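Local coordinates for protein sialidase B (Streptococcus pneumoniae serotype 4, PDB 4XJW) that cleaves terminal sialic acid residues from oligosaccharides, glycoproteins and glycolipids, as a family 33 glycosidase and intramolecular trans-sialidase, at residues H624-L629 against L652-L657; S216-S221 against T241-D246; D565-V570 against V588-K593; A103-L108 against P186-F191. The protein carries 1 engineered substitution. All blocks are in the same frame, centred on the assembly; numbering follows the deposited sequence.

Interaction 1 (H624-L629 against L652-L657)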
loop_
_atom_site.group_PDB
_atom_site.type_symbol
_atom_site.label_atom_id
_atom_site.label_comp_id
_atom_site.label_asym_id
_atom_site.label_seq_id
_atom_site.Cartn_x
_atom_site.Cartn_y
_atom_site.Cartn_z
ATOM N N HIS A 624 2.309 -23.322 8.725
ATOM C CA HIS A 624 0.844 -23.391 8.635
ATOM C C HIS A 624 0.108 -22.253 9.327
ATOM O O HIS A 624 -1.118 -22.280 9.424
ATOM C CB HIS A 624 0.306 -24.756 9.090
ATOM C CG HIS A 624 0.956 -25.910 8.393
ATOM N ND1 HIS A 624 0.952 -26.044 7.020
ATOM C CD2 HIS A 624 1.639 -26.975 8.873
ATOM C CE1 HIS A 624 1.607 -27.141 6.686
ATOM N NE2 HIS A 624 2.026 -27.732 7.791
ATOM N N HIS A 625 0.848 -21.262 9.814
ATOM C CA HIS A 625 0.220 -19.979 10.142
ATOM C C HIS A 625 -0.157 -19.273 8.853
ATOM O O HIS A 625 0.224 -19.706 7.755
ATOM C CB HIS A 625 1.166 -19.076 10.924
ATOM C CG HIS A 625 1.483 -19.574 12.295
ATOM N ND1 HIS A 625 1.620 -18.725 13.374
ATOM C CD2 HIS A 625 1.733 -20.820 12.759
ATOM C CE1 HIS A 625 1.923 -19.431 14.447
ATOM N NE2 HIS A 625 1.983 -20.709 14.105
ATOM N N ILE A 626 -0.909 -18.183 8.997
ATOM C CA ILE A 626 -1.292 -17.341 7.876
ATOM C C ILE A 626 -0.639 -15.980 8.056
ATOM O O ILE A 626 -0.755 -15.367 9.118
ATOM C CB ILE A 626 -2.809 -17.145 7.837
ATOM C CG1 ILE A 626 -3.547 -18.486 7.767
ATOM C CG2 ILE A 626 -3.185 -16.253 6.659
ATOM C CD1 ILE A 626 -3.245 -19.329 6.540
ATOM N N GLY A 627 0.085 -15.526 7.040
ATOM C CA GLY A 627 0.610 -14.171 7.035
ATOM C C GLY A 627 -0.271 -13.268 6.190
ATOM O O GLY A 627 -0.722 -13.669 5.110
ATOM N N VAL A 628 -0.531 -12.062 6.695
ATOM C CA VAL A 628 -1.363 -11.074 6.000
ATOM C C VAL A 628 -0.573 -9.768 5.940
ATOM O O VAL A 628 -0.134 -9.257 6.964
ATOM C CB VAL A 628 -2.715 -10.844 6.714
ATOM C CG1 VAL A 628 -3.610 -9.945 5.880
ATOM C CG2 VAL A 628 -3.423 -12.166 6.994
ATOM N N LEU A 629 -0.350 -9.267 4.731
ATOM C CA LEU A 629 0.258 -7.962 4.521
ATOM C C LEU A 629 -0.806 -7.112 3.837
ATOM O O LEU A 629 -1.270 -7.446 2.750
ATOM C CB LEU A 629 1.500 -8.079 3.641
ATOM C CG LEU A 629 2.262 -6.787 3.370
ATOM C CD1 LEU A 629 2.826 -6.231 4.666
ATOM C CD2 LEU A 629 3.376 -7.044 2.357
ATOM N N LEU A 652 -1.397 -14.851 11.776
ATOM C CA LEU A 652 -2.584 -15.453 12.372
ATOM C C LEU A 652 -2.502 -16.973 12.340
ATOM O O LEU A 652 -1.832 -17.558 11.480
ATOM C CB LEU A 652 -3.839 -14.988 11.645
ATOM C CG LEU A 652 -4.163 -13.494 11.756
ATOM C CD1 LEU A 652 -5.249 -13.107 10.755
ATOM C CD2 LEU A 652 -4.578 -13.159 13.170
ATOM N N GLU A 653 -3.183 -17.614 13.287
ATOM C CA GLU A 653 -3.324 -19.067 13.295
ATOM C C GLU A 653 -4.762 -19.451 12.951
ATOM O O GLU A 653 -5.682 -18.661 13.158
ATOM C CB GLU A 653 -2.945 -19.625 14.663
ATOM C CG GLU A 653 -1.503 -19.373 15.038
ATOM C CD GLU A 653 -1.118 -20.038 16.342
ATOM O OE1 GLU A 653 -0.837 -21.255 16.327
ATOM O OE2 GLU A 653 -1.105 -19.336 17.374
ATOM N N ILE A 654 -4.962 -20.664 12.439
ATOM C CA ILE A 654 -6.305 -21.081 12.036
ATOM C C ILE A 654 -7.280 -21.021 13.202
ATOM O O ILE A 654 -8.423 -20.590 13.045
ATOM C CB ILE A 654 -6.311 -22.484 11.400
ATOM C CG1 ILE A 654 -5.526 -22.457 10.099
ATOM C CG2 ILE A 654 -7.731 -22.945 11.131
ATOM C CD1 ILE A 654 -6.055 -21.437 9.099
ATOM N N ASN A 655 -6.814 -21.404 14.387
ATOM C CA ASN A 655 -7.662 -21.323 15.571
ATOM C C ASN A 655 -8.137 -19.894 15.880
ATOM O O ASN A 655 -9.194 -19.711 16.476
ATOM C CB ASN A 655 -6.992 -21.974 16.786
ATOM C CG ASN A 655 -6.978 -23.497 16.698
ATOM O OD1 ASN A 655 -7.615 -24.090 15.827
ATOM N ND2 ASN A 655 -6.261 -24.136 17.617
ATOM N N ASP A 656 -7.371 -18.884 15.465
ATOM C CA ASP A 656 -7.807 -17.500 15.657
ATOM C C ASP A 656 -9.000 -17.200 14.769
ATOM O O ASP A 656 -9.837 -16.349 15.090
ATOM C CB ASP A 656 -6.698 -16.512 15.306
ATOM C CG ASP A 656 -5.495 -16.639 16.206
ATOM O OD1 ASP A 656 -5.685 -16.796 17.432
ATOM O OD2 ASP A 656 -4.355 -16.587 15.682
ATOM N N LEU A 657 -9.067 -17.896 13.639
ATOM C CA LEU A 657 -10.059 -17.568 12.621
ATOM C C LEU A 657 -11.379 -18.277 12.869
ATOM O O LEU A 657 -12.436 -17.801 12.460
ATOM C CB LEU A 657 -9.535 -17.917 11.229
ATOM C CG LEU A 657 -8.138 -17.418 10.855
ATOM C CD1 LEU A 657 -7.876 -17.633 9.387
ATOM C CD2 LEU A 657 -7.973 -15.941 11.222
HETATM O O HOH W 1 -2.366 -22.026 11.983
#

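Interaction 2 (S216-S221 against T241-D246)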
loop_
_atom_site.group_PDB
_atom_site.type_symbol
_atom_site.label_atom_id
_atom_site.label_comp_id
_atom_site.label_asym_id
_atom_site.label_seq_id
_atom_site.Cartn_x
_atom_site.Cartn_y
_atom_site.Cartn_z
ATOM N N SER A 216 11.415 -23.348 -0.784
ATOM C CA SER A 216 12.453 -23.446 0.239
ATOM C C SER A 216 11.921 -23.078 1.621
ATOM O O SER A 216 12.599 -23.286 2.625
ATOM C CB SER A 216 13.615 -22.518 -0.099
ATOM O OG SER A 216 13.174 -21.170 0.033
ATOM N N GLY A 217 10.729 -22.480 1.676
ATOM C CA GLY A 217 10.174 -21.984 2.931
ATOM C C GLY A 217 10.363 -20.484 3.104
ATOM O O GLY A 217 9.784 -19.865 4.009
ATOM N N ARG A 218 11.203 -19.903 2.257
ATOM C CA ARG A 218 11.336 -18.447 2.212
ATOM C C ARG A 218 10.008 -17.827 1.782
ATOM O O ARG A 218 9.360 -18.311 0.864
ATOM C CB ARG A 218 12.462 -18.028 1.264
ATOM C CG ARG A 218 12.555 -16.517 1.043
ATOM C CD ARG A 218 13.813 -16.153 0.255
ATOM N NE ARG A 218 15.024 -16.331 1.053
ATOM C CZ ARG A 218 16.253 -16.077 0.614
ATOM N NH1 ARG A 218 16.447 -15.635 -0.622
ATOM N NH2 ARG A 218 17.292 -16.268 1.417
ATOM N N VAL A 219 9.598 -16.778 2.478
ATOM C CA VAL A 219 8.380 -16.056 2.122
ATOM C C VAL A 219 8.813 -14.743 1.479
ATOM O O VAL A 219 9.626 -14.011 2.049
ATOM C CB VAL A 219 7.509 -15.784 3.364
ATOM C CG1 VAL A 219 6.244 -15.024 2.966
ATOM C CG2 VAL A 219 7.137 -17.097 4.043
ATOM N N LEU A 220 8.291 -14.466 0.286
ATOM C CA LEU A 220 8.684 -13.296 -0.500
ATOM C C LEU A 220 7.522 -12.310 -0.544
ATOM O O LEU A 220 6.349 -12.710 -0.601
ATOM C CB LEU A 220 9.049 -13.715 -1.925
ATOM C CG LEU A 220 9.595 -12.665 -2.902
ATOM C CD1 LEU A 220 10.894 -12.093 -2.360
ATOM C CD2 LEU A 220 9.801 -13.263 -4.300
ATOM N N SER A 221 7.847 -11.022 -0.488
ATOM C CA SER A 221 6.833 -9.970 -0.622
ATOM C C SER A 221 7.286 -8.961 -1.650
ATOM O O SER A 221 8.448 -8.582 -1.686
ATOM C CB SER A 221 6.604 -9.274 0.730
ATOM O OG SER A 221 5.744 -8.134 0.610
ATOM N N THR A 241 11.080 -5.471 -3.211
ATOM C CA THR A 241 10.863 -6.795 -2.619
ATOM C C THR A 241 11.637 -6.965 -1.320
ATOM O O THR A 241 12.661 -6.310 -1.106
ATOM C CB THR A 241 11.228 -7.973 -3.580
ATOM O OG1 THR A 241 12.612 -7.915 -3.925
ATOM C CG2 THR A 241 10.446 -7.919 -4.879
ATOM N N SER A 242 11.123 -7.860 -0.480
ATOM C CA SER A 242 11.768 -8.273 0.768
ATOM C C SER A 242 11.373 -9.724 1.056
ATOM O O SER A 242 10.314 -10.171 0.634
ATOM C CB SER A 242 11.321 -7.344 1.906
ATOM O OG SER A 242 11.792 -7.793 3.176
ATOM N N TYR A 243 12.222 -10.480 1.741
ATOM C CA TYR A 243 11.881 -11.874 2.055
ATOM C C TYR A 243 12.148 -12.181 3.523
ATOM O O TYR A 243 12.928 -11.485 4.201
ATOM C CB TYR A 243 12.652 -12.880 1.150
ATOM C CG TYR A 243 14.135 -12.638 1.156
ATOM C CD1 TYR A 243 14.935 -13.153 2.163
ATOM C CD2 TYR A 243 14.721 -11.824 0.189
ATOM C CE1 TYR A 243 16.305 -12.891 2.187
ATOM C CE2 TYR A 243 16.069 -11.554 0.200
ATOM C CZ TYR A 243 16.856 -12.083 1.201
ATOM O OH TYR A 243 18.206 -11.811 1.209
ATOM N N SER A 244 11.487 -13.222 4.015
ATOM C CA SER A 244 11.693 -13.693 5.371
ATOM C C SER A 244 12.067 -15.167 5.327
ATOM O O SER A 244 11.424 -15.955 4.621
ATOM C CB SER A 244 10.417 -13.499 6.198
ATOM O OG SER A 244 10.567 -14.178 7.441
ATOM N N ASP A 245 13.103 -15.545 6.086
ATOM C CA ASP A 245 13.513 -16.945 6.178
ATOM C C ASP A 245 13.092 -17.601 7.480
ATOM O O ASP A 245 13.437 -18.768 7.734
ATOM C CB ASP A 245 15.031 -17.084 5.979
ATOM C CG ASP A 245 15.439 -16.847 4.551
ATOM O OD1 ASP A 245 14.664 -17.248 3.665
ATOM O OD2 ASP A 245 16.504 -16.248 4.316
ATOM N N ASP A 246 12.365 -16.872 8.313
ATOM C CA ASP A 246 11.959 -17.379 9.612
ATOM C C ASP A 246 10.457 -17.244 9.819
ATOM O O ASP A 246 9.995 -16.826 10.885
ATOM C CB ASP A 246 12.751 -16.703 10.752
ATOM C CG ASP A 246 12.671 -15.188 10.709
ATOM O OD1 ASP A 246 11.865 -14.640 9.922
ATOM O OD2 ASP A 246 13.419 -14.541 11.473
HETATM O O HOH W 2 10.238 -18.113 6.089
#

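Interaction 3 (D565-V570 against V588-K593)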
loop_
_atom_site.group_PDB
_atom_site.type_symbol
_atom_site.label_atom_id
_atom_site.label_comp_id
_atom_site.label_asym_id
_atom_site.label_seq_id
_atom_site.Cartn_x
_atom_site.Cartn_y
_atom_site.Cartn_z
ATOM N N ASP A 565 -12.192 -28.676 9.836
ATOM C CA ASP A 565 -13.444 -29.402 10.050
ATOM C C ASP A 565 -13.559 -30.607 9.112
ATOM O O ASP A 565 -14.643 -30.940 8.639
ATOM C CB ASP A 565 -14.657 -28.476 9.879
ATOM C CG ASP A 565 -14.726 -27.402 10.942
ATOM O OD1 ASP A 565 -14.126 -27.589 12.022
ATOM O OD2 ASP A 565 -15.395 -26.370 10.698
ATOM N N GLY A 566 -12.423 -31.240 8.833
ATOM C CA GLY A 566 -12.380 -32.402 7.968
ATOM C C GLY A 566 -12.633 -32.117 6.502
ATOM O O GLY A 566 -12.882 -33.037 5.720
ATOM N N LYS A 567 -12.575 -30.842 6.118
ATOM C CA LYS A 567 -12.839 -30.450 4.736
ATOM C C LYS A 567 -11.710 -29.591 4.172
ATOM O O LYS A 567 -10.938 -28.990 4.922
ATOM C CB LYS A 567 -14.173 -29.699 4.634
ATOM C CG LYS A 567 -15.346 -30.447 5.265
ATOM C CD LYS A 567 -16.687 -29.970 4.729
ATOM C CE LYS A 567 -16.993 -30.600 3.383
ATOM N NZ LYS A 567 -18.265 -30.089 2.810
ATOM N N GLU A 568 -11.600 -29.558 2.852
ATOM C CA GLU A 568 -10.592 -28.721 2.217
ATOM C C GLU A 568 -11.061 -27.282 2.311
ATOM O O GLU A 568 -12.267 -27.004 2.279
ATOM C CB GLU A 568 -10.373 -29.137 0.774
ATOM C CG GLU A 568 -9.889 -30.580 0.666
ATOM C CD GLU A 568 -9.705 -31.043 -0.762
ATOM O OE1 GLU A 568 -9.549 -30.181 -1.652
ATOM O OE2 GLU A 568 -9.711 -32.273 -0.993
ATOM N N ALA A 569 -10.108 -26.363 2.419
ATOM C CA ALA A 569 -10.451 -24.993 2.780
ATOM C C ALA A 569 -9.808 -23.941 1.884
ATOM O O ALA A 569 -8.650 -24.076 1.477
ATOM C CB ALA A 569 -10.100 -24.744 4.230
ATOM N N VAL A 570 -10.580 -22.890 1.610
ATOM C CA VAL A 570 -10.111 -21.713 0.896
ATOM C C VAL A 570 -10.213 -20.532 1.854
ATOM O O VAL A 570 -11.143 -20.467 2.662
ATOM C CB VAL A 570 -10.970 -21.480 -0.352
ATOM C CG1 VAL A 570 -10.752 -20.100 -0.954
ATOM C CG2 VAL A 570 -10.678 -22.563 -1.366
ATOM N N VAL A 588 -13.125 -17.954 5.833
ATOM C CA VAL A 588 -12.744 -19.340 5.590
ATOM C C VAL A 588 -13.908 -20.111 4.973
ATOM O O VAL A 588 -14.997 -20.152 5.548
ATOM C CB VAL A 588 -12.315 -20.039 6.891
ATOM C CG1 VAL A 588 -11.908 -21.478 6.613
ATOM C CG2 VAL A 588 -11.173 -19.285 7.574
ATOM N N GLY A 589 -13.682 -20.695 3.799
ATOM C CA GLY A 589 -14.702 -21.494 3.137
ATOM C C GLY A 589 -14.294 -22.950 3.022
ATOM O O GLY A 589 -13.134 -23.256 2.730
ATOM N N LEU A 590 -15.247 -23.853 3.250
ATOM C CA LEU A 590 -14.983 -25.286 3.132
ATOM C C LEU A 590 -15.580 -25.819 1.834
ATOM O O LEU A 590 -16.718 -25.474 1.480
ATOM C CB LEU A 590 -15.576 -26.037 4.321
ATOM C CG LEU A 590 -15.221 -25.497 5.703
ATOM C CD1 LEU A 590 -15.753 -26.402 6.797
ATOM C CD2 LEU A 590 -13.718 -25.315 5.840
ATOM N N VAL A 591 -14.816 -26.644 1.125
ATOM C CA VAL A 591 -15.229 -27.143 -0.180
ATOM C C VAL A 591 -16.117 -28.378 -0.060
ATOM O O VAL A 591 -15.781 -29.337 0.639
ATOM C CB VAL A 591 -14.009 -27.474 -1.077
ATOM C CG1 VAL A 591 -14.463 -28.001 -2.428
ATOM C CG2 VAL A 591 -13.128 -26.244 -1.251
ATOM N N ASN A 592 -17.258 -28.324 -0.737
ATOM C CA ASN A 592 -18.135 -29.473 -0.902
ATOM C C ASN A 592 -17.618 -30.291 -2.083
ATOM O O ASN A 592 -17.707 -29.853 -3.231
ATOM C CB ASN A 592 -19.566 -28.994 -1.159
ATOM C CG ASN A 592 -20.579 -30.126 -1.159
ATOM O OD1 ASN A 592 -20.222 -31.297 -1.273
ATOM N ND2 ASN A 592 -21.855 -29.777 -1.034
ATOM N N LYS A 593 -17.075 -31.474 -1.800
ATOM C CA LYS A 593 -16.456 -32.304 -2.836
ATOM C C LYS A 593 -17.449 -32.789 -3.896
ATOM O O LYS A 593 -17.053 -33.253 -4.962
ATOM C CB LYS A 593 -15.730 -33.493 -2.209
ATOM C CG LYS A 593 -14.633 -33.105 -1.232
ATOM C CD LYS A 593 -13.513 -32.321 -1.916
ATOM C CE LYS A 593 -12.709 -33.198 -2.863
ATOM N NZ LYS A 593 -11.537 -32.474 -3.449
HETATM O O HOH W 3 -13.608 -30.822 1.173
#

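Interaction 4 (A103-L108 against P186-F191)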
loop_
_atom_site.group_PDB
_atom_site.type_symbol
_atom_site.label_atom_id
_atom_site.label_comp_id
_atom_site.label_asym_id
_atom_site.label_seq_id
_atom_site.Cartn_x
_atom_site.Cartn_y
_atom_site.Cartn_z
ATOM N N ALA A 103 -8.694 -6.364 22.790
ATOM C CA ALA A 103 -8.349 -4.969 22.544
ATOM C C ALA A 103 -6.831 -4.782 22.496
ATOM O O ALA A 103 -6.095 -5.322 23.334
ATOM C CB ALA A 103 -8.964 -4.068 23.610
ATOM N N VAL A 104 -6.373 -4.016 21.506
ATOM C CA VAL A 104 -4.953 -3.726 21.326
ATOM C C VAL A 104 -4.501 -2.590 22.224
ATOM O O VAL A 104 -5.186 -1.578 22.345
ATOM C CB VAL A 104 -4.648 -3.356 19.857
ATOM C CG1 VAL A 104 -3.240 -2.745 19.710
ATOM C CG2 VAL A 104 -4.808 -4.579 18.963
ATOM N N GLU A 105 -3.344 -2.760 22.857
ATOM C CA GLU A 105 -2.747 -1.673 23.608
ATOM C C GLU A 105 -1.951 -0.803 22.657
ATOM O O GLU A 105 -0.849 -1.164 22.256
ATOM C CB GLU A 105 -1.840 -2.194 24.721
ATOM C CG GLU A 105 -1.119 -1.061 25.444
ATOM C CD GLU A 105 -0.501 -1.497 26.758
ATOM O OE1 GLU A 105 0.741 -1.580 26.831
ATOM O OE2 GLU A 105 -1.265 -1.743 27.716
ATOM N N ASN A 106 -2.528 0.333 22.277
ATOM C CA ASN A 106 -1.813 1.305 21.462
ATOM C C ASN A 106 -0.843 2.097 22.297
ATOM O O ASN A 106 -1.138 2.430 23.449
ATOM C CB ASN A 106 -2.779 2.293 20.816
ATOM C CG ASN A 106 -3.764 1.627 19.886
ATOM O OD1 ASN A 106 -3.442 1.321 18.730
ATOM N ND2 ASN A 106 -4.967 1.388 20.383
ATOM N N THR A 107 0.312 2.403 21.720
ATOM C CA THR A 107 1.320 3.180 22.427
ATOM C C THR A 107 1.445 4.528 21.740
ATOM O O THR A 107 1.932 4.622 20.605
ATOM C CB THR A 107 2.695 2.473 22.447
ATOM O OG1 THR A 107 2.559 1.164 23.021
ATOM C CG2 THR A 107 3.718 3.274 23.275
ATOM N N LEU A 108 1.002 5.572 22.430
ATOM C CA LEU A 108 0.998 6.913 21.863
ATOM C C LEU A 108 2.094 7.744 22.530
ATOM O O LEU A 108 2.234 7.726 23.742
ATOM C CB LEU A 108 -0.387 7.535 22.037
ATOM C CG LEU A 108 -0.593 8.966 21.545
ATOM C CD1 LEU A 108 -2.031 9.183 21.084
ATOM C CD2 LEU A 108 -0.238 9.994 22.631
ATOM N N PRO A 186 8.954 0.777 25.019
ATOM C CA PRO A 186 8.470 -0.548 24.623
ATOM C C PRO A 186 7.061 -0.494 24.028
ATOM O O PRO A 186 6.204 0.240 24.521
ATOM C CB PRO A 186 8.509 -1.358 25.926
ATOM C CG PRO A 186 8.687 -0.365 27.034
ATOM C CD PRO A 186 9.311 0.858 26.448
ATOM N N LEU A 187 6.860 -1.246 22.950
ATOM C CA LEU A 187 5.593 -1.271 22.234
ATOM C C LEU A 187 4.833 -2.564 22.496
ATOM O O LEU A 187 5.403 -3.546 22.978
ATOM C CB LEU A 187 5.837 -1.115 20.730
ATOM C CG LEU A 187 6.599 0.139 20.298
ATOM C CD1 LEU A 187 6.971 0.076 18.842
ATOM C CD2 LEU A 187 5.761 1.394 20.555
ATOM N N SER A 188 3.550 -2.569 22.152
ATOM C CA SER A 188 2.726 -3.768 22.270
ATOM C C SER A 188 1.974 -3.953 20.964
ATOM O O SER A 188 0.762 -4.180 20.965
ATOM C CB SER A 188 1.736 -3.623 23.426
ATOM O OG SER A 188 2.404 -3.304 24.637
ATOM N N ASN A 189 2.703 -3.839 19.854
ATOM C CA ASN A 189 2.087 -3.852 18.536
ATOM C C ASN A 189 1.624 -5.237 18.100
ATOM O O ASN A 189 2.328 -6.230 18.309
ATOM C CB ASN A 189 3.055 -3.322 17.476
ATOM C CG ASN A 189 3.320 -1.844 17.603
ATOM O OD1 ASN A 189 2.678 -1.140 18.378
ATOM N ND2 ASN A 189 4.274 -1.364 16.831
ATOM N N PRO A 190 0.455 -5.310 17.448
ATOM C CA PRO A 190 -0.041 -6.579 16.905
ATOM C C PRO A 190 0.482 -6.857 15.497
ATOM O O PRO A 190 0.177 -7.913 14.925
ATOM C CB PRO A 190 -1.550 -6.351 16.845
ATOM C CG PRO A 190 -1.671 -4.876 16.560
ATOM C CD PRO A 190 -0.545 -4.232 17.328
ATOM N N PHE A 191 1.270 -5.931 14.956
ATOM C CA PHE A 191 1.720 -5.988 13.568
ATOM C C PHE A 191 3.219 -5.676 13.497
ATOM O O PHE A 191 3.818 -5.190 14.464
ATOM C CB PHE A 191 0.978 -4.916 12.748
ATOM C CG PHE A 191 1.394 -3.506 13.118
ATOM C CD1 PHE A 191 0.782 -2.845 14.176
ATOM C CD2 PHE A 191 2.413 -2.859 12.421
ATOM C CE1 PHE A 191 1.177 -1.557 14.536
ATOM C CE2 PHE A 191 2.832 -1.582 12.778
ATOM C CZ PHE A 191 2.198 -0.924 13.839
HETATM O O HOH W 4 1.722 -0.730 21.044
HETATM O O HOH W 5 -1.667 -5.019 22.336
#

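Interaction 1 (H624-L629 against L652-L657)
Ile626 and Leu652 form an antiparallel hydrogen-bonded pair, with Ile626 N reaching Leu652 O at 2.7 Å almost straight (177°) and Leu652 N returning to Ile626 O at 2.8 Å. Their side chains share one face of the sheet, Ile626 CB 4.5 Å from Leu652 CB. Beyond this pair the strand ending at Leu652 gives way to a short helical turn, where Glu653 N donates to Asp656 OD2 at 2.9 Å. Ile654 adds an apolar contact, its CD1 4.1 Å from Ile626 CG1 as the two side chains cross obliquely. Further along the strand Val628 CG2 approaches Leu652 CD1. On the side of the pair toward His624, His625 and Glu653 lie side by side; with CG of both anti to the carbonyl carbon, the two side chains run the same way. Glu653 CG lies over one face of the imidazole, 3.7 Å from the ring centroid of His625 and displaced toward the rim, a CH-pi contact; the carboxylate continues nearly parallel to the ring, planes 7° apart. The ring's ND1 is bonded to Asp651, which would help fix its rotation. A water joins His624 O (2.9 Å) to Ile654 N, bridging the two segments where direct pairing has ended, and Tyr560 also bonds His624 O. The His624 ring turns away to Glu620, a residue of the pocket that holds the bound sulfonic acid inhibitor. The arrangement is the pairing of the middle strand 626-631 with the outermost strand 647-652 in a blade of the sialidase beta-propeller, closed off by the C-terminal helical turn.

Interaction 2 (S216-S221 against T241-D246)
Asp245 OD1 receives Arg218 NE at 2.8 Å in a virtually straight bond (178°), lying in the guanidinium plane, while Asp245 OD2 takes Arg218 NH2 at 3.0 Å with some tilt. Both oxygens use their syn lone pairs, giving a side-on, two-nitrogen salt bridge. The same guanidinium lies flat on Tyr243, planes 17° apart, with Arg218 CZ 3.8 Å from the ring centroid and offset toward the rim: a cation-pi stack. Arg218 has CG anti to the backbone N, and a bend at chi3 (-71°) turns NE to Asp245 OD1 while it stays over Tyr243 CD1. NH1 is engaged by Glu431 and Arg429 O, so two acids probably share the charge. The backbones pair antiparallel. Val219 and Ser244 are hydrogen-bonded, Ser244 N to Val219 O 2.8 Å, as are Ser221 and Ser242. Between them Leu220 and Tyr243 form the non-hydrogen-bonded pair, Leu220 CD1 4.0 Å from Tyr243 CB. Past the last pair, a water spans Gly217 O and Ser244 O. Gly217 takes backbone angles at which a CB would press on Ser216 O, inside an ST turn from Ser216 OG to Arg218 N. Ser244 and Asp246 begin the first Asp-box, where Ser244 OG bonds Thr250 O. Strands 219-226 and 237-244 form the middle of a four-stranded antiparallel sheet, flanked by 205-213 and 255-256; Leu220 and Thr241 also pack against strand 301-308 of a neighbouring mixed sheet.

Interaction 3 (D565-V570 against V588-K593)
This is the open end of a beta hairpin, strands 569-575 and 584-592, within a four-stranded antiparallel sheet of the propeller. Its tight part is the paired backbone. Val570 and Gly589 exchange two hydrogen bonds, Gly589 N to Val570 O and Val570 N to Gly589 O, each 2.8 Å, and Val591 N continues the pairing to Glu568 O. Ala569 and Leu590 make the non-hydrogen-bonded pair; their side chains share a face, where Leu590, its CG anti to the carbonyl carbon (chi1 -51°), has CD2 4.0 Å from Ala569 CB. Val570 CG2, on the other face, comes to 4.4 Å from Val591 CG2, both valines also packing on Leu509 of strand 504-510. Toward solvent the contact becomes polar and looser. A water replaces direct pairing, accepting from Glu568 N and donating to Val591 O at 2.7 Å. The aliphatic part of Lys567 lies across Leu590, CB to CB 3.9 Å, before its CE reaches Val591 O. Asp565 CB meets the other methyl of Leu590, CD1, at 3.9 Å, the two side chains crossing at about a right angle; Asp565 is held from outside by Tyr602 and Lys601. Glu568 faces two lysines: OE1 pairs with Lys559, and OE2 with Lys593 in a salt bridge across the contact. Lys593 NZ approaches Glu568 OE2 at 3.1 Å from above the carboxylate plane, 45° out of it.

Interaction 4 (A103-L108 against P186-F191)
Water carries much of the polar contact between Val104-Thr107 and Pro186-Pro190, which run roughly antiparallel without any direct backbone hydrogen bond between them. One water accepts from Ser188 N at 2.8 Å and lies within hydrogen-bonding distance of Thr107 OG1, Glu105 O and Asn189 OD1, drawing both backbones and two side chains around a single oxygen. A second accepts from Glu105 N and donates to Ser188 O, each at 2.9 Å, so Ser188 has both its backbone N and its O bridged to the strand residues through solvent. Direct polar contact is limited to Ser188 OG and Glu105 OE1, 3.2 Å apart; CG anti to the backbone N (chi1 175°) and an extended chain carry OE1 out to the serine. Lys37 adds a further polar partner: its NZ bonds both Thr107 OG1 and Pro186 O, joining the two segments from strand 32-39.

Apolar contact lies at both ends. Val104 meets the ring of Pro190 at about a right angle, Val104 CG1 3.9 Å from Pro190 CD; Trp96 and His99 pack against both residues. At the other end Leu187 CD2 touches Thr107 CB at 3.8 Å, again crossing at about a right angle. A dimethyl sulfoxide molecule, probably from the crystallisation liquor, lies near Leu187. The contact thus lays the irregular segment 186-190 across one side of strand 102-113, over the side chains of Val104 and Thr107. Its chemistry implies an interface joined chiefly through bound water and a shared lysine, with small hydrophobic contacts at its ends.

How the interactions relate
Along the chain the order is interaction 4, 2, 3, 1, each closing before the next opens. Interactions 1, 2 and 3 belong to three different antiparallel sheets of the catalytic propeller. Interaction 1 touches both 2 and 3: Leu629 CD2 packs 3.1 Å from Ser221 OG of interaction 2, and Leu657 CD1 lies 4.1 Å from Val588 CG2 of interaction 3. Interactions 2 and 3 do not touch, their nearest atoms being about 17 Å apart. Interaction 4 belongs to the N-terminal domain, its centre about 19 Å from that of interaction 1. The last sheet of the chain and its terminal turn thus pack on two other blades, while its strand 647-652 meets Phe191 of the loop 186-191.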